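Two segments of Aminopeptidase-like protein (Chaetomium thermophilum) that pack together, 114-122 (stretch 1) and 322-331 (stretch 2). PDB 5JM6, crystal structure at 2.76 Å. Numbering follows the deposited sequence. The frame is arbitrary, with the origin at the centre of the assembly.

Stretch 1 (114-122) AFTVGQAYK
Stretch 2 (322-331) KRAPTDGVIK

Two stretches of one chain, whose touching residues are at least 204 positions apart, meet antiparallel: a strand, 114-117, runs into a type I turn from Gly118 to Tyr121, and opposite it stretch 2 leads through its own type I turn, Ala324 to Asp327, into a strand beginning at Ile330. Together they bury 709 Å², and the backbone supplies every hydrogen bond between them.

Stretch 2 enters extended. Lys322 (phi/psi -64/146) does not touch stretch 1, but its O accepts a hydrogen bond from Lys331 NZ at 2.9 Å. Arg323 (-118/95) points its CA-to-CB bond toward the partner, yet the nearest approach of its side chain is Arg323 CB to Gln119 NE2, 4.7 Å, and it makes no polar bond there. Ala324 (-88/151) opens the turn: its N donates to Asp327 OD2 at 2.8 Å, while its O receives Asp327 N at 3.2 Å, so one aspartate pins the turn through both backbone and side chain. Pro325 (-66/-17) and Thr326 (-98/7, chi1 p) fill the corner positions. Proline's fixed phi suits the first of these, and its CB lies 3.9 Å from OE1 of Gln119, an exposed side chain in m, t, 46° that lies along the turn. Ala120 CB approaches Thr326 C at 4.0 Å, a small methyl set against the turn backbone.

Asp327 (-74/119, chi1 m, chi2 -26°) closes the turn. Its O accepts Ala120 N at 3.0 Å and receives a CA-H...O contact from Gly118 CA at 3.2 Å. Gly118 (-60/149) leaves room for this: an ideal CB there would lie 2.1 Å from Asp327 O and 2.8 Å from Val329 O. The turn it starts closes with Tyr121 N donating to Gly118 O at 3.1 Å, through Gln119 (-68/-23) and Ala120 (-95/8).

Gly328 (-103/-8) passes close to Tyr121 (-63/140), their CA atoms 4.3 Å apart; its O sits at the ring edge, 3.4 Å from Tyr121 CD1. In Val329 (-101/173, chi1 m) the CA-to-CB bond points away, and its O accepts Gly118 N at 3.2 Å, with a bent angle of 139°.

Ile330 (-100/133; m, t) has the largest covered area, 87 Å². It pairs with Val117 (-98/121, chi1 t) in a non-hydrogen-bonded bridge, CA atoms 4.7 Å apart, side chains on the same face. Its branched side chain meets three apolar partners: CG1 is 4.2 Å from Val117 CG1, CG2 is 4.0 Å from CB of Phe115 (-153/155, chi1 p, chi2 -82°), and CD1 lies over a face of the Tyr121 ring (chi1 t, chi2 77°), 4.1 Å from its centroid.

Lys331 (-106/121) pairs with Thr116 (-120/139, chi1 p), CA atoms 5.3 Å apart, both side chains on the other face. Thr116 N donates to Lys331 O at 2.8 Å, and Lys331 N to Thr116 O at 3.0 Å. Thr116 OG1 packs 3.7 Å from Lys331 CB; beyond it the lysine extends m, t, t, t, its buried charge answered by a salt bridge from NZ to Asp327 OD2 at 3.3 Å.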

# COMPACT_ATOMS: atom_id res chain seq x y z
N ALA A 114 -40.30 -19.39 -37.73
CA ALA A 114 -41.46 -20.19 -38.10
C ALA A 114 -42.74 -19.47 -37.73
O ALA A 114 -42.81 -18.81 -36.69
CB ALA A 114 -41.40 -21.55 -37.43
N PHE A 115 -43.76 -19.58 -38.58
CA PHE A 115 -45.02 -18.89 -38.32
C PHE A 115 -46.22 -19.59 -38.95
O PHE A 115 -46.09 -20.33 -39.92
CB PHE A 115 -44.94 -17.44 -38.82
CG PHE A 115 -44.71 -17.31 -40.30
CD1 PHE A 115 -43.44 -17.40 -40.83
CD2 PHE A 115 -45.77 -17.07 -41.16
CE1 PHE A 115 -43.22 -17.27 -42.19
CE2 PHE A 115 -45.57 -16.94 -42.52
CZ PHE A 115 -44.29 -17.05 -43.04
N THR A 116 -47.39 -19.35 -38.36
CA THR A 116 -48.66 -19.80 -38.93
C THR A 116 -49.55 -18.60 -39.20
O THR A 116 -49.62 -17.66 -38.41
CB THR A 116 -49.41 -20.77 -37.99
OG1 THR A 116 -49.97 -20.04 -36.89
CG2 THR A 116 -48.48 -21.84 -37.47
N VAL A 117 -50.23 -18.63 -40.34
CA VAL A 117 -51.12 -17.56 -40.75
C VAL A 117 -52.56 -17.94 -40.40
O VAL A 117 -53.05 -18.97 -40.86
CB VAL A 117 -51.01 -17.28 -42.25
CG1 VAL A 117 -51.79 -16.03 -42.62
CG2 VAL A 117 -49.55 -17.16 -42.67
N GLY A 118 -53.22 -17.13 -39.58
CA GLY A 118 -54.59 -17.41 -39.20
C GLY A 118 -55.52 -17.45 -40.40
O GLY A 118 -55.29 -16.76 -41.39
N GLN A 119 -56.57 -18.26 -40.32
CA GLN A 119 -57.52 -18.39 -41.43
C GLN A 119 -58.32 -17.12 -41.66
O GLN A 119 -58.85 -16.89 -42.75
CB GLN A 119 -58.48 -19.55 -41.19
CG GLN A 119 -57.83 -20.91 -41.09
CD GLN A 119 -58.81 -21.97 -40.63
OE1 GLN A 119 -59.93 -22.05 -41.12
NE2 GLN A 119 -58.39 -22.78 -39.66
N ALA A 120 -58.43 -16.29 -40.63
CA ALA A 120 -59.15 -15.03 -40.71
C ALA A 120 -58.21 -13.86 -41.01
O ALA A 120 -58.61 -12.70 -40.93
CB ALA A 120 -59.92 -14.77 -39.42
N TYR A 121 -56.95 -14.17 -41.31
CA TYR A 121 -55.96 -13.13 -41.56
C TYR A 121 -56.28 -12.27 -42.78
O TYR A 121 -56.76 -12.76 -43.81
CB TYR A 121 -54.57 -13.74 -41.74
CG TYR A 121 -53.51 -12.69 -42.00
CD1 TYR A 121 -53.01 -11.92 -40.96
CD2 TYR A 121 -53.03 -12.46 -43.28
CE1 TYR A 121 -52.05 -10.95 -41.19
CE2 TYR A 121 -52.07 -11.50 -43.52
CZ TYR A 121 -51.59 -10.75 -42.47
OH TYR A 121 -50.63 -9.78 -42.70
N LYS A 122 -56.03 -10.97 -42.64
CA LYS A 122 -56.05 -10.00 -43.74
C LYS A 122 -54.89 -9.03 -43.52
O LYS A 122 -54.48 -8.83 -42.37
CB LYS A 122 -57.37 -9.22 -43.79
CG LYS A 122 -58.61 -10.01 -43.40
CD LYS A 122 -59.66 -9.09 -42.79
CE LYS A 122 -59.11 -8.33 -41.58
NZ LYS A 122 -60.17 -7.62 -40.81
N LYS A 322 -53.21 -23.21 -31.06
CA LYS A 322 -54.46 -23.37 -31.78
C LYS A 322 -54.32 -22.89 -33.22
O LYS A 322 -53.57 -21.96 -33.49
CB LYS A 322 -55.59 -22.57 -31.12
CG LYS A 322 -56.11 -23.08 -29.79
CD LYS A 322 -57.28 -22.21 -29.33
CE LYS A 322 -57.50 -22.27 -27.83
NZ LYS A 322 -58.47 -21.23 -27.36
N ARG A 323 -55.02 -23.55 -34.15
CA ARG A 323 -55.45 -22.83 -35.34
C ARG A 323 -56.97 -22.84 -35.36
O ARG A 323 -57.58 -23.73 -35.95
CB ARG A 323 -54.90 -23.48 -36.61
CG ARG A 323 -53.39 -23.69 -36.64
CD ARG A 323 -52.94 -23.96 -38.07
NE ARG A 323 -53.74 -25.01 -38.69
CZ ARG A 323 -53.99 -25.09 -39.99
NH1 ARG A 323 -53.51 -24.18 -40.82
NH2 ARG A 323 -54.73 -26.09 -40.47
N ALA A 324 -57.56 -21.77 -34.85
CA ALA A 324 -59.01 -21.66 -34.82
C ALA A 324 -59.41 -21.03 -36.13
O ALA A 324 -58.63 -20.29 -36.72
CB ALA A 324 -59.47 -20.82 -33.63
N PRO A 325 -60.62 -21.34 -36.62
CA PRO A 325 -61.04 -20.72 -37.88
C PRO A 325 -61.20 -19.21 -37.75
O PRO A 325 -61.24 -18.50 -38.76
CB PRO A 325 -62.38 -21.40 -38.17
CG PRO A 325 -62.88 -21.83 -36.84
CD PRO A 325 -61.66 -22.21 -36.06
N THR A 326 -61.30 -18.73 -36.52
CA THR A 326 -61.47 -17.31 -36.23
C THR A 326 -60.17 -16.57 -35.87
O THR A 326 -60.22 -15.41 -35.44
CB THR A 326 -62.50 -17.11 -35.11
OG1 THR A 326 -62.17 -17.94 -34.00
CG2 THR A 326 -63.89 -17.49 -35.61
N ASP A 327 -59.03 -17.23 -36.00
CA ASP A 327 -57.75 -16.58 -35.71
C ASP A 327 -57.37 -15.60 -36.81
O ASP A 327 -57.16 -15.99 -37.96
CB ASP A 327 -56.62 -17.61 -35.55
CG ASP A 327 -56.64 -18.30 -34.20
OD1 ASP A 327 -57.15 -17.71 -33.23
OD2 ASP A 327 -56.14 -19.44 -34.12
N GLY A 328 -57.23 -14.33 -36.44
CA GLY A 328 -56.96 -13.30 -37.42
C GLY A 328 -55.52 -12.84 -37.45
O GLY A 328 -55.13 -12.08 -38.34
N VAL A 329 -54.72 -13.30 -36.49
CA VAL A 329 -53.33 -12.85 -36.43
C VAL A 329 -52.38 -13.89 -36.99
O VAL A 329 -52.76 -15.03 -37.27
CB VAL A 329 -52.91 -12.53 -34.98
CG1 VAL A 329 -53.87 -11.53 -34.37
CG2 VAL A 329 -52.86 -13.81 -34.14
N ILE A 330 -51.11 -13.49 -37.11
CA ILE A 330 -50.04 -14.40 -37.47
C ILE A 330 -49.31 -14.77 -36.18
O ILE A 330 -49.01 -13.90 -35.36
CB ILE A 330 -49.06 -13.77 -38.48
CG1 ILE A 330 -49.71 -13.65 -39.86
CG2 ILE A 330 -47.78 -14.59 -38.58
CD1 ILE A 330 -48.85 -12.94 -40.88
N LYS A 331 -49.07 -16.06 -35.99
CA LYS A 331 -48.34 -16.53 -34.82
C LYS A 331 -46.94 -16.95 -35.22
O LYS A 331 -46.77 -17.83 -36.05
CB LYS A 331 -49.08 -17.70 -34.16
CG LYS A 331 -50.44 -17.31 -33.61
CD LYS A 331 -51.25 -18.54 -33.24
CE LYS A 331 -52.68 -18.16 -32.91
NZ LYS A 331 -53.41 -19.29 -32.29